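Local coordinates for protein ADP-ribosylating toxin CARDS (Mycoplasma pneumoniae, PDB 4TLV) that transfers ADP-ribose from NAD(+) to target proteins and, as a major virulence toxin, causes vacuolation of mammalian host cells, at residues 38-43 / 122-127; 168-173 / 431-436; 364-369 / 418-423; 454-459 / 470-475; 483-486 / 490-493. All blocks are in the same frame, centred on the assembly; numbering follows the deposited sequence.

Overall arrangement
Interaction 1 comes first along the chain, closing a 78-residue excursion by packing helix 35-40 on helix 115-126 within the mART domain. Interaction 2 closes the longest loop, 257 residues, and brings a strand of that domain against the loop leaving the D2 trefoil. Interaction 3 nests within this span, closing 48 residues of D2; its Met366 and Ile420 pack on Phe431 and Val432 of interaction 2. In D3, interaction 4 (10-residue loop) sets strand 453-457 against 473-476, and interaction 5 (3-residue loop) pairs 481-485 with 490-495; strands 473-476 and 481-485 are sheet neighbours. No two contacts cross. Arg126 and Tyr475 probably hydrogen-bond, linking interactions 1 and 4, whose centres lie about 30 Å apart.

Interaction 1: residues 38-43 / 122-127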
# COMPACT_ATOMS: atom_id res chain seq x y z
N HIS A 38 -1.42 19.53 1.12
CA HIS A 38 -0.27 18.81 0.57
C HIS A 38 -0.69 17.46 -0.03
O HIS A 38 -0.23 17.08 -1.12
CB HIS A 38 0.79 18.59 1.65
CG HIS A 38 1.91 17.71 1.19
ND1 HIS A 38 2.80 18.10 0.21
CD2 HIS A 38 2.23 16.44 1.52
CE1 HIS A 38 3.64 17.11 -0.03
NE2 HIS A 38 3.32 16.09 0.76
N ILE A 39 -1.54 16.74 0.69
CA ILE A 39 -2.07 15.46 0.22
C ILE A 39 -2.93 15.66 -1.03
O ILE A 39 -2.88 14.86 -1.97
CB ILE A 39 -2.93 14.78 1.31
CG1 ILE A 39 -2.06 14.37 2.50
CG2 ILE A 39 -3.64 13.57 0.74
CD1 ILE A 39 -0.88 13.47 2.11
N LEU A 40 -3.71 16.75 -1.05
CA LEU A 40 -4.67 16.97 -2.13
C LEU A 40 -4.16 17.92 -3.23
O LEU A 40 -4.88 18.22 -4.18
CB LEU A 40 -5.99 17.50 -1.56
CG LEU A 40 -6.68 16.61 -0.53
CD1 LEU A 40 -7.88 17.34 0.08
CD2 LEU A 40 -7.12 15.32 -1.21
N SER A 41 -2.92 18.39 -3.08
CA SER A 41 -2.31 19.30 -4.04
C SER A 41 -3.17 20.55 -4.31
O SER A 41 -3.24 21.03 -5.44
CB SER A 41 -1.98 18.60 -5.37
OG SER A 41 -1.14 17.46 -5.18
N THR A 42 -3.82 21.05 -3.27
CA THR A 42 -4.65 22.25 -3.38
C THR A 42 -3.81 23.47 -3.73
O THR A 42 -2.82 23.76 -3.06
CB THR A 42 -5.35 22.55 -2.06
OG1 THR A 42 -6.01 21.37 -1.60
CG2 THR A 42 -6.38 23.69 -2.23
N ASN A 43 -4.23 24.21 -4.77
CA ASN A 43 -3.48 25.40 -5.20
C ASN A 43 -1.99 25.13 -5.16
O ASN A 43 -1.23 25.84 -4.50
CB ASN A 43 -3.79 26.61 -4.30
CG ASN A 43 -5.26 27.00 -4.31
OD1 ASN A 43 -5.93 26.79 -5.44
ND2 ASN A 43 -5.79 27.48 -3.30
N ILE A 122 -9.37 12.16 3.88
CA ILE A 122 -8.78 10.96 4.45
C ILE A 122 -9.08 9.74 3.57
O ILE A 122 -8.23 8.88 3.38
CB ILE A 122 -9.25 10.71 5.92
CG1 ILE A 122 -8.77 11.83 6.87
CG2 ILE A 122 -8.73 9.37 6.45
CD1 ILE A 122 -7.30 12.03 6.86
N ARG A 123 -10.30 9.67 3.03
CA ARG A 123 -10.65 8.56 2.15
C ARG A 123 -9.73 8.52 0.91
O ARG A 123 -9.26 7.45 0.51
CB ARG A 123 -12.11 8.65 1.71
CG ARG A 123 -12.56 7.47 0.79
CD ARG A 123 -14.08 7.53 0.55
NE ARG A 123 -14.66 6.28 0.06
CZ ARG A 123 -15.62 5.59 0.68
NH1 ARG A 123 -16.13 6.01 1.84
NH2 ARG A 123 -16.08 4.47 0.13
N ALA A 124 -9.49 9.69 0.32
CA ALA A 124 -8.56 9.79 -0.80
C ALA A 124 -7.14 9.35 -0.40
O ALA A 124 -6.50 8.61 -1.15
CB ALA A 124 -8.56 11.19 -1.36
N LEU A 125 -6.67 9.82 0.75
CA LEU A 125 -5.33 9.43 1.23
C LEU A 125 -5.25 7.91 1.43
O LEU A 125 -4.23 7.28 1.12
CB LEU A 125 -5.04 10.11 2.56
CG LEU A 125 -3.76 9.74 3.30
CD1 LEU A 125 -2.55 10.00 2.40
CD2 LEU A 125 -3.66 10.55 4.59
N ARG A 126 -6.33 7.32 1.95
CA ARG A 126 -6.38 5.89 2.28
C ARG A 126 -6.41 4.99 1.06
O ARG A 126 -5.96 3.84 1.10
CB ARG A 126 -7.64 5.60 3.08
CG ARG A 126 -7.57 5.99 4.55
CD ARG A 126 -8.93 5.65 5.18
NE ARG A 126 -8.81 5.49 6.63
CZ ARG A 126 -9.75 4.95 7.39
NH1 ARG A 126 -10.87 4.50 6.83
NH2 ARG A 126 -9.55 4.83 8.70
N THR A 127 -6.99 5.50 -0.01
CA THR A 127 -7.26 4.68 -1.18
C THR A 127 -6.40 5.19 -2.33
O THR A 127 -5.26 4.72 -2.52
CB THR A 127 -8.78 4.58 -1.49
OG1 THR A 127 -9.32 5.87 -1.77
CG2 THR A 127 -9.52 3.97 -0.29
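Ile39 and Leu125 mark the closest backbone approach, with their CA atoms 6.9 Å apart; the next pair, Leu40 and Ala124, stands at 8.3 Å between CA atoms. At these separations the main chains of helix 35-40 and helix 115-126 do not bond to each other, and side chains fill the interval. Ile39 supplies two methyls to one branch of Leu125: its CD1 lies 3.9 Å from Leu125 CD1, and its CG2 is 4.1 Å from that same CD1. The two side chains cross at about a right angle. Leu125 holds CG anti to its own backbone N (chi1 174°), which carries CD1 across to the isoleucine. Beside this pair Leu40 extends CD2 toward Ala124 CB, a looser approach of 4.4 Å. Just past the end of helix 115-126, Thr127 OG1 donates back to Arg123 O over 2.8 Å, the donor 35° above the carbonyl plane. Phe35 also touches Leu125, and Ala92 of helix 92-104 touches Ile39. All four residues in contact are buried and no hydrogen bond spans the segments, so this helix-helix packing inside the mART domain rests on hydrocarbon contact alone between these two segments.

Interaction 2: residues 168-173 / 431-436. With GOL (glycerol), chain L.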
# COMPACT_ATOMS: atom_id res chain seq x y z
N ARG A 168 -2.93 5.21 -25.92
CA ARG A 168 -1.76 5.56 -25.12
C ARG A 168 -0.70 4.47 -25.21
O ARG A 168 -1.03 3.30 -25.37
CB ARG A 168 -2.14 5.80 -23.65
CG ARG A 168 -2.85 7.14 -23.42
CD ARG A 168 -1.85 8.22 -23.13
NE ARG A 168 -2.48 9.52 -22.91
CZ ARG A 168 -1.84 10.60 -22.50
NH1 ARG A 168 -0.53 10.55 -22.23
NH2 ARG A 168 -2.51 11.74 -22.35
N VAL A 169 0.57 4.86 -25.12
CA VAL A 169 1.67 3.92 -25.31
C VAL A 169 2.18 3.39 -23.97
O VAL A 169 2.60 4.17 -23.13
CB VAL A 169 2.84 4.59 -26.02
CG1 VAL A 169 3.98 3.61 -26.20
CG2 VAL A 169 2.38 5.16 -27.36
N VAL A 170 2.13 2.07 -23.79
CA VAL A 170 2.51 1.44 -22.54
C VAL A 170 4.00 1.62 -22.26
O VAL A 170 4.85 1.22 -23.06
CB VAL A 170 2.19 -0.08 -22.56
CG1 VAL A 170 2.62 -0.75 -21.26
CG2 VAL A 170 0.70 -0.32 -22.82
N GLU A 171 4.30 2.21 -21.11
CA GLU A 171 5.66 2.47 -20.69
C GLU A 171 5.99 1.71 -19.41
O GLU A 171 5.10 1.41 -18.61
CB GLU A 171 5.85 3.96 -20.40
CG GLU A 171 5.54 4.87 -21.55
CD GLU A 171 6.70 4.98 -22.53
OE1 GLU A 171 7.86 5.06 -22.10
OE2 GLU A 171 6.42 5.02 -23.75
N THR A 172 7.27 1.45 -19.21
CA THR A 172 7.74 0.99 -17.91
C THR A 172 8.96 1.83 -17.55
O THR A 172 9.37 2.71 -18.31
CB THR A 172 7.99 -0.54 -17.90
OG1 THR A 172 8.20 -0.97 -16.55
CG2 THR A 172 9.19 -0.92 -18.76
N THR A 173 9.53 1.60 -16.37
CA THR A 173 10.67 2.37 -15.93
C THR A 173 11.84 1.44 -15.72
O THR A 173 11.66 0.23 -15.55
CB THR A 173 10.37 3.13 -14.63
OG1 THR A 173 9.94 2.20 -13.64
CG2 THR A 173 9.26 4.15 -14.86
N PHE A 431 0.14 -5.71 -18.62
CA PHE A 431 0.31 -6.53 -17.43
C PHE A 431 1.54 -6.13 -16.61
O PHE A 431 1.50 -6.10 -15.38
CB PHE A 431 0.37 -8.04 -17.72
CG PHE A 431 0.49 -8.85 -16.47
CD1 PHE A 431 -0.57 -8.94 -15.60
CD2 PHE A 431 1.69 -9.45 -16.12
CE1 PHE A 431 -0.46 -9.66 -14.41
CE2 PHE A 431 1.80 -10.17 -14.95
CZ PHE A 431 0.72 -10.27 -14.09
N VAL A 432 2.63 -5.80 -17.29
CA VAL A 432 3.87 -5.50 -16.59
C VAL A 432 4.00 -4.03 -16.17
O VAL A 432 5.10 -3.49 -16.06
CB VAL A 432 5.11 -5.97 -17.39
CG1 VAL A 432 5.03 -7.50 -17.59
CG2 VAL A 432 5.19 -5.25 -18.73
N THR A 433 2.84 -3.41 -15.92
CA THR A 433 2.76 -2.07 -15.36
C THR A 433 1.78 -2.10 -14.19
O THR A 433 0.96 -3.00 -14.10
CB THR A 433 2.25 -1.05 -16.41
OG1 THR A 433 0.90 -1.36 -16.76
CG2 THR A 433 3.13 -1.11 -17.68
N MET A 434 1.85 -1.13 -13.30
CA MET A 434 1.03 -1.16 -12.09
C MET A 434 -0.23 -0.31 -12.23
O MET A 434 -0.16 0.91 -12.30
CB MET A 434 1.88 -0.71 -10.88
CG MET A 434 2.92 -1.73 -10.46
SD MET A 434 4.10 -1.03 -9.30
CE MET A 434 5.32 -0.42 -10.41
N ARG A 435 -1.38 -0.98 -12.27
CA ARG A 435 -2.66 -0.30 -12.49
C ARG A 435 -3.25 0.09 -11.13
O ARG A 435 -2.80 -0.39 -10.09
CB ARG A 435 -3.64 -1.23 -13.21
CG ARG A 435 -4.17 -2.40 -12.37
CD ARG A 435 -5.46 -3.04 -12.99
NE ARG A 435 -5.21 -3.55 -14.34
CZ ARG A 435 -6.09 -4.19 -15.10
NH1 ARG A 435 -7.31 -4.44 -14.63
NH2 ARG A 435 -5.75 -4.61 -16.32
N ALA A 436 -4.25 0.97 -11.16
CA ALA A 436 -4.92 1.37 -9.93
C ALA A 436 -5.52 0.14 -9.23
O ALA A 436 -5.96 -0.81 -9.87
CB ALA A 436 -6.01 2.43 -10.23
C1 GOL L . 5.75 2.38 -13.18
O1 GOL L . 7.11 2.46 -12.77
C2 GOL L . 5.29 0.93 -13.31
O2 GOL L . 4.06 0.83 -14.01
C3 GOL L . 6.44 0.11 -13.90
O3 GOL L . 5.97 -0.86 -14.81
O HOH W 1 7.81 -3.49 -15.82
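Thr433 holds OG1 between the backbone N and the carbonyl carbon (chi1 66°), which leaves CG2 anti to the carbonyl carbon, and Thr172 carries OG1 anti to the backbone N (chi1 -169°); the first choice puts a methyl, the second a hydroxyl, into the interface. The seam is between domains: strand 168-181 of the mART sheet meets the loop that leaves the D2 beta-trefoil. Thr433 CG2 approaches Val170 CG1 at 3.6 Å, the two side chains crossing obliquely, and it also lies 3.3 Å from Glu171 O. The hydroxyl of Thr433 is engaged with Glu222 and with Gln430 O, which is consistent with the rotation that presents the methyl. CA atoms of Thr172 and Thr433 are 6.4 Å apart, and no hydrogen bond passes directly between the segments. Solvent and a glycerol, probably from the crystallisation liquor, span them instead. One water accepts from Thr172 OG1 and donates to Val432 O, both at 2.7 Å. Glycerol O3 donates to Thr172 OG1 over 2.8 Å, while its O1 pairs with Thr173 OG1 at 3.0 Å. The domains thus meet here through a small apolar patch beside a polar margin that holds water and glycerol. On the D2 side the glycerol is held by the backbone: Met434 N donates to its O2 over 3.0 Å, with an N-H...O angle of 164°.

Interaction 3: residues 364-369 / 418-423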
# COMPACT_ATOMS: atom_id res chain seq x y z
N TRP A 364 5.47 -7.69 -5.51
CA TRP A 364 6.28 -8.23 -6.62
C TRP A 364 6.85 -7.10 -7.45
O TRP A 364 6.23 -6.04 -7.56
CB TRP A 364 5.40 -9.09 -7.53
CG TRP A 364 4.74 -10.23 -6.80
CD1 TRP A 364 3.49 -10.24 -6.23
CD2 TRP A 364 5.31 -11.52 -6.53
NE1 TRP A 364 3.25 -11.46 -5.64
CE2 TRP A 364 4.35 -12.27 -5.82
CE3 TRP A 364 6.54 -12.12 -6.85
CZ2 TRP A 364 4.59 -13.59 -5.40
CZ3 TRP A 364 6.77 -13.45 -6.45
CH2 TRP A 364 5.79 -14.16 -5.74
N LYS A 365 8.03 -7.32 -8.02
CA LYS A 365 8.64 -6.36 -8.95
C LYS A 365 8.73 -7.06 -10.28
O LYS A 365 8.91 -8.28 -10.33
CB LYS A 365 10.06 -5.99 -8.52
CG LYS A 365 10.19 -5.04 -7.34
CD LYS A 365 11.66 -5.02 -6.85
CE LYS A 365 12.12 -6.45 -6.56
NZ LYS A 365 13.50 -6.56 -5.99
N MET A 366 8.61 -6.31 -11.38
CA MET A 366 8.76 -6.87 -12.71
C MET A 366 9.78 -6.06 -13.49
O MET A 366 9.55 -4.89 -13.80
CB MET A 366 7.43 -6.90 -13.44
CG MET A 366 6.37 -7.69 -12.67
SD MET A 366 4.99 -8.09 -13.71
CE MET A 366 3.85 -8.73 -12.49
N THR A 367 10.90 -6.67 -13.81
CA THR A 367 12.02 -5.90 -14.36
C THR A 367 12.45 -6.43 -15.73
O THR A 367 12.70 -7.63 -15.88
CB THR A 367 13.21 -5.92 -13.38
OG1 THR A 367 13.69 -7.25 -13.25
CG2 THR A 367 12.78 -5.46 -12.01
N PRO A 368 12.53 -5.54 -16.73
CA PRO A 368 12.80 -5.97 -18.11
C PRO A 368 14.21 -6.53 -18.16
O PRO A 368 15.09 -5.95 -17.54
CB PRO A 368 12.73 -4.67 -18.93
CG PRO A 368 12.39 -3.58 -17.97
CD PRO A 368 12.56 -4.08 -16.58
N GLN A 369 14.43 -7.64 -18.85
CA GLN A 369 15.75 -8.27 -18.87
C GLN A 369 16.48 -8.10 -20.21
O GLN A 369 17.69 -8.29 -20.29
CB GLN A 369 15.64 -9.75 -18.51
CG GLN A 369 15.11 -9.98 -17.09
CD GLN A 369 16.01 -9.42 -16.02
OE1 GLN A 369 15.67 -8.45 -15.33
NE2 GLN A 369 17.19 -10.02 -15.88
N LEU A 418 11.50 -18.66 -14.70
CA LEU A 418 10.43 -18.31 -15.62
C LEU A 418 10.37 -16.80 -15.69
O LEU A 418 10.42 -16.12 -14.67
CB LEU A 418 9.10 -18.80 -15.08
CG LEU A 418 8.92 -20.30 -14.91
CD1 LEU A 418 7.80 -20.56 -13.94
CD2 LEU A 418 8.64 -20.90 -16.27
N GLN A 419 10.24 -16.27 -16.90
CA GLN A 419 10.13 -14.84 -17.08
C GLN A 419 8.88 -14.57 -17.90
O GLN A 419 8.49 -15.37 -18.75
CB GLN A 419 11.38 -14.28 -17.76
CG GLN A 419 12.64 -14.42 -16.88
CD GLN A 419 13.87 -13.76 -17.46
OE1 GLN A 419 13.89 -13.36 -18.63
NE2 GLN A 419 14.92 -13.63 -16.65
N ILE A 420 8.24 -13.44 -17.63
CA ILE A 420 7.05 -13.08 -18.39
C ILE A 420 7.45 -12.69 -19.79
O ILE A 420 8.39 -11.94 -19.98
CB ILE A 420 6.29 -11.92 -17.73
CG1 ILE A 420 5.83 -12.37 -16.33
CG2 ILE A 420 5.10 -11.51 -18.62
CD1 ILE A 420 4.87 -11.43 -15.66
N ILE A 421 6.74 -13.21 -20.78
CA ILE A 421 7.01 -12.83 -22.16
C ILE A 421 5.84 -12.01 -22.69
O ILE A 421 4.68 -12.39 -22.55
CB ILE A 421 7.28 -14.06 -23.05
CG1 ILE A 421 6.08 -15.00 -23.02
CG2 ILE A 421 8.54 -14.77 -22.56
CD1 ILE A 421 6.17 -16.18 -24.00
N VAL A 422 6.17 -10.88 -23.30
CA VAL A 422 5.16 -9.96 -23.79
C VAL A 422 5.15 -9.97 -25.31
O VAL A 422 6.16 -9.69 -25.96
CB VAL A 422 5.43 -8.53 -23.30
CG1 VAL A 422 4.46 -7.55 -23.96
CG2 VAL A 422 5.33 -8.46 -21.78
N ASP A 423 3.98 -10.25 -25.87
CA ASP A 423 3.82 -10.35 -27.31
C ASP A 423 2.33 -10.45 -27.61
O ASP A 423 1.54 -10.80 -26.74
CB ASP A 423 4.55 -11.59 -27.82
CG ASP A 423 4.54 -11.68 -29.33
OD1 ASP A 423 5.42 -11.04 -29.96
OD2 ASP A 423 3.65 -12.38 -29.88
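Gln369 and Gln419 bring two flat amides together with their planes 77° apart, yet the contact is made by a methylene. Gln369 CG stands above the plane of the Gln419 amide, displaced toward its outer rim, 3.7 Å from NE2 and 3.9 Å from OE1. Chi1 of Gln369 (-63°) sets CG toward Gln419, and the bend at chi2 turns the amide beyond it aside, whereas Gln419 reaches across extended; the two side chains meet at about a right angle. Gln419 NE2 has a weak hydrogen bond to Glu417. Further inward, Met366 SD touches Ile420 CD1 at 3.9 Å. The CA atoms of Met366 and Ile420 are 8.6 Å apart, because strand 375-380 pairs with both 364-368 and 415-421 in this D2 beta-trefoil. Phe431 packs on both Met366 and Ile420 and continues the apolar cluster. With no hydrogen bond established between the segments, the evidence points to thioether and hydrocarbon packing inside, edged by an amide against a methylene.

Interaction 4: residues 454-459 / 470-475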
# COMPACT_ATOMS: atom_id res chain seq x y z
N TYR A 454 -0.52 -14.68 24.03
CA TYR A 454 -1.37 -14.05 23.02
C TYR A 454 -2.75 -14.69 22.89
O TYR A 454 -2.91 -15.91 23.01
CB TYR A 454 -0.67 -14.10 21.65
CG TYR A 454 0.60 -13.29 21.59
CD1 TYR A 454 1.78 -13.79 22.10
CD2 TYR A 454 0.60 -12.01 21.05
CE1 TYR A 454 2.95 -13.06 22.05
CE2 TYR A 454 1.77 -11.26 21.00
CZ TYR A 454 2.94 -11.79 21.50
OH TYR A 454 4.10 -11.05 21.46
N TYR A 455 -3.74 -13.85 22.62
CA TYR A 455 -5.09 -14.30 22.34
C TYR A 455 -5.62 -13.72 21.04
O TYR A 455 -5.22 -12.63 20.62
CB TYR A 455 -6.02 -13.88 23.46
CG TYR A 455 -5.68 -14.54 24.79
CD1 TYR A 455 -4.71 -14.00 25.62
CD2 TYR A 455 -6.33 -15.71 25.19
CE1 TYR A 455 -4.39 -14.60 26.84
CE2 TYR A 455 -6.02 -16.32 26.41
CZ TYR A 455 -5.05 -15.76 27.22
OH TYR A 455 -4.75 -16.37 28.42
N THR A 456 -6.56 -14.44 20.44
CA THR A 456 -7.13 -14.08 19.15
C THR A 456 -8.66 -14.14 19.25
O THR A 456 -9.22 -14.97 19.98
CB THR A 456 -6.59 -15.03 18.04
OG1 THR A 456 -6.95 -14.52 16.75
CG2 THR A 456 -7.16 -16.45 18.21
N PRO A 457 -9.36 -13.25 18.53
CA PRO A 457 -10.82 -13.25 18.56
C PRO A 457 -11.37 -14.52 17.91
O PRO A 457 -10.73 -15.09 17.02
CB PRO A 457 -11.20 -12.05 17.70
CG PRO A 457 -9.94 -11.32 17.42
CD PRO A 457 -8.82 -12.29 17.56
N GLN A 458 -12.53 -14.96 18.38
CA GLN A 458 -13.26 -16.07 17.76
C GLN A 458 -14.59 -15.51 17.30
O GLN A 458 -15.08 -14.53 17.86
CB GLN A 458 -13.51 -17.19 18.77
CG GLN A 458 -12.26 -17.87 19.28
CD GLN A 458 -11.73 -18.96 18.35
OE1 GLN A 458 -10.61 -18.88 17.85
NE2 GLN A 458 -12.55 -19.98 18.11
N LEU A 459 -15.20 -16.16 16.30
CA LEU A 459 -16.43 -15.65 15.71
C LEU A 459 -17.57 -15.66 16.72
O LEU A 459 -18.55 -14.94 16.57
CB LEU A 459 -16.80 -16.48 14.48
CG LEU A 459 -15.88 -16.21 13.28
CD1 LEU A 459 -16.19 -17.17 12.12
CD2 LEU A 459 -16.04 -14.76 12.84
N ASP A 470 -1.60 -14.39 10.36
CA ASP A 470 -1.63 -13.49 9.22
C ASP A 470 -2.80 -13.87 8.31
O ASP A 470 -3.18 -15.04 8.23
CB ASP A 470 -0.33 -13.62 8.41
CG ASP A 470 0.89 -13.22 9.21
OD1 ASP A 470 0.97 -12.05 9.62
OD2 ASP A 470 1.77 -14.09 9.42
N GLY A 471 -3.35 -12.87 7.63
CA GLY A 471 -4.30 -13.11 6.56
C GLY A 471 -5.70 -13.46 7.02
O GLY A 471 -6.45 -14.13 6.29
N GLN A 472 -6.09 -12.99 8.21
CA GLN A 472 -7.38 -13.37 8.78
C GLN A 472 -8.30 -12.21 9.17
O GLN A 472 -9.50 -12.23 8.90
CB GLN A 472 -7.17 -14.26 10.01
CG GLN A 472 -8.47 -14.89 10.49
CD GLN A 472 -8.25 -15.90 11.57
OE1 GLN A 472 -8.19 -17.10 11.32
NE2 GLN A 472 -8.11 -15.41 12.79
N ILE A 473 -7.74 -11.20 9.82
CA ILE A 473 -8.53 -10.09 10.31
C ILE A 473 -8.06 -8.83 9.62
O ILE A 473 -6.87 -8.50 9.67
CB ILE A 473 -8.42 -9.94 11.85
CG1 ILE A 473 -8.70 -11.29 12.51
CG2 ILE A 473 -9.36 -8.85 12.33
CD1 ILE A 473 -8.89 -11.26 14.03
N PHE A 474 -8.99 -8.14 8.99
CA PHE A 474 -8.69 -7.04 8.09
C PHE A 474 -9.49 -5.80 8.40
O PHE A 474 -10.55 -5.86 9.02
CB PHE A 474 -9.03 -7.44 6.65
CG PHE A 474 -8.24 -8.61 6.15
CD1 PHE A 474 -8.69 -9.91 6.37
CD2 PHE A 474 -7.06 -8.42 5.44
CE1 PHE A 474 -7.98 -10.99 5.89
CE2 PHE A 474 -6.35 -9.51 4.96
CZ PHE A 474 -6.82 -10.80 5.19
N TYR A 475 -8.97 -4.67 7.94
CA TYR A 475 -9.69 -3.41 8.02
C TYR A 475 -9.86 -2.89 6.61
O TYR A 475 -8.88 -2.77 5.87
CB TYR A 475 -8.87 -2.44 8.86
CG TYR A 475 -9.48 -1.09 9.15
CD1 TYR A 475 -10.50 -0.94 10.08
CD2 TYR A 475 -8.99 0.05 8.54
CE1 TYR A 475 -11.03 0.32 10.38
CE2 TYR A 475 -9.51 1.31 8.84
CZ TYR A 475 -10.53 1.44 9.76
OH TYR A 475 -11.02 2.70 10.05
O HOH W 2 -8.10 -16.29 15.07
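Ile473 presses its terminal CD1 against the CG-CD side of the Pro457 ring, 3.5 Å from Pro457 CG and 3.7 Å from Pro457 CD. CG1 of Ile473 is anti to the carbonyl carbon (chi1 -51°) and the chain then runs extended, which delivers the terminal methyl across a gap of 9.1 Å between the CA atoms of Pro457 and Ile473. That wide spacing excludes direct strand pairing, and no hydrogen bond crosses between the segments. Alongside, Thr456 OG1 and Gln472 NE2 face each other at 4.2 Å with a water between them; it lies 2.7 Å from Thr456 OG1, but its modelled distance to the amide is too short to be trusted. Thr456 OG1 has a protein partner too, Thr468 OG1. Strand 453-457 belongs to a small three-stranded sheet, while strand 473-476 runs beside strand 481-485, and just before it Gln472 shares a backbone hydrogen bond with Val485. The contact therefore joins two separate sheets through one buried apolar pair, within the D3 domain and its beta-trefoil fold.

Interaction 5: residues 483-486 / 490-493; sequences FFVQ and NVFF
Phe484 and Phe492 form the hydrogen-bonded pair of an antiparallel hairpin: Phe484 N donates to Phe492 O over 2.7 Å, and Phe492 N returns a bond to Phe484 O over 3.0 Å with an N-H...O angle of 172°. Gln486 N adds a more bent bond to Asn490 O at 3.0 Å. The flanking pairs, Phe483 with Phe493 and Val485 with Val491, are non-hydrogen-bonded and turn their side chains to the same face. There Phe483 CB rides over the Phe493 ring as a CH-pi contact, 3.8 Å from its centroid; with CG between the backbone N and the carbonyl carbon (chi1 64°), Phe483 leads its own ring away, oblique to the other at 46°. Phe483 CD2 also touches Val491 CG1 at 3.6 Å. On the face of Phe484 and Phe492, Gln486 OE1 comes to the edge of the Phe492 ring and lies 3.3 Å from Asn490 CB. Further out, Phe441 packs edge-to-face with Phe483, whose ring also meets that of Phe474 from strand 473-476. Asn490 is tied by OD1 to Lys513 and by ND2 to Asp487, in the turn. Backbone bonds thus fix the register of this D3 hairpin, and aromatic and aliphatic contacts hold its Phe483 face without any side-chain hydrogen bond across the strands.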
# COMPACT_ATOMS: atom_id res chain seq x y z
N PHE A 483 -13.21 -6.96 9.38
CA PHE A 483 -13.75 -8.27 9.01
C PHE A 483 -12.79 -9.43 9.26
O PHE A 483 -11.56 -9.26 9.29
CB PHE A 483 -14.33 -8.27 7.58
CG PHE A 483 -13.32 -8.00 6.47
CD1 PHE A 483 -13.08 -6.71 6.02
CD2 PHE A 483 -12.65 -9.06 5.86
CE1 PHE A 483 -12.17 -6.48 4.97
CE2 PHE A 483 -11.76 -8.83 4.82
CZ PHE A 483 -11.52 -7.54 4.37
N PHE A 484 -13.38 -10.61 9.43
CA PHE A 484 -12.68 -11.84 9.77
C PHE A 484 -12.98 -12.79 8.61
O PHE A 484 -14.14 -13.06 8.31
CB PHE A 484 -13.30 -12.38 11.07
CG PHE A 484 -12.64 -13.62 11.62
CD1 PHE A 484 -12.64 -14.82 10.92
CD2 PHE A 484 -12.12 -13.61 12.92
CE1 PHE A 484 -12.07 -15.97 11.46
CE2 PHE A 484 -11.55 -14.76 13.47
CZ PHE A 484 -11.52 -15.94 12.74
N VAL A 485 -11.94 -13.27 7.93
CA VAL A 485 -12.14 -14.17 6.80
C VAL A 485 -12.02 -15.61 7.28
O VAL A 485 -10.93 -16.07 7.59
CB VAL A 485 -11.13 -13.92 5.66
CG1 VAL A 485 -11.35 -14.91 4.51
CG2 VAL A 485 -11.24 -12.47 5.15
N GLN A 486 -13.15 -16.29 7.38
CA GLN A 486 -13.17 -17.70 7.75
C GLN A 486 -12.63 -18.51 6.57
O GLN A 486 -11.81 -19.40 6.73
CB GLN A 486 -14.59 -18.14 8.07
CG GLN A 486 -14.73 -19.61 8.39
CD GLN A 486 -16.16 -19.98 8.78
OE1 GLN A 486 -17.04 -20.07 7.93
NE2 GLN A 486 -16.39 -20.17 10.07
N ASN A 490 -16.86 -17.11 3.17
CA ASN A 490 -17.48 -16.80 4.45
C ASN A 490 -16.70 -15.70 5.17
O ASN A 490 -15.62 -15.95 5.70
CB ASN A 490 -17.55 -18.06 5.32
CG ASN A 490 -18.51 -19.09 4.76
OD1 ASN A 490 -19.73 -18.96 4.90
ND2 ASN A 490 -17.98 -20.12 4.10
N VAL A 491 -17.25 -14.49 5.17
CA VAL A 491 -16.60 -13.32 5.76
C VAL A 491 -17.53 -12.67 6.79
O VAL A 491 -18.71 -12.46 6.50
CB VAL A 491 -16.21 -12.31 4.66
CG1 VAL A 491 -15.62 -11.03 5.27
CG2 VAL A 491 -15.21 -12.94 3.68
N PHE A 492 -17.00 -12.36 7.97
CA PHE A 492 -17.80 -11.81 9.07
C PHE A 492 -17.27 -10.47 9.54
O PHE A 492 -16.06 -10.31 9.70
CB PHE A 492 -17.80 -12.79 10.25
CG PHE A 492 -18.36 -14.14 9.91
CD1 PHE A 492 -17.58 -15.09 9.27
CD2 PHE A 492 -19.67 -14.46 10.22
CE1 PHE A 492 -18.09 -16.33 8.96
CE2 PHE A 492 -20.20 -15.70 9.89
CZ PHE A 492 -19.40 -16.63 9.26
N PHE A 493 -18.18 -9.53 9.80
CA PHE A 493 -17.85 -8.14 10.13
C PHE A 493 -18.15 -7.78 11.59
O PHE A 493 -19.17 -8.19 12.15
CB PHE A 493 -18.63 -7.21 9.21
CG PHE A 493 -18.26 -7.34 7.75
CD1 PHE A 493 -18.77 -8.37 6.98
CD2 PHE A 493 -17.36 -6.45 7.18
CE1 PHE A 493 -18.41 -8.50 5.63
CE2 PHE A 493 -16.99 -6.57 5.85
CZ PHE A 493 -17.52 -7.59 5.07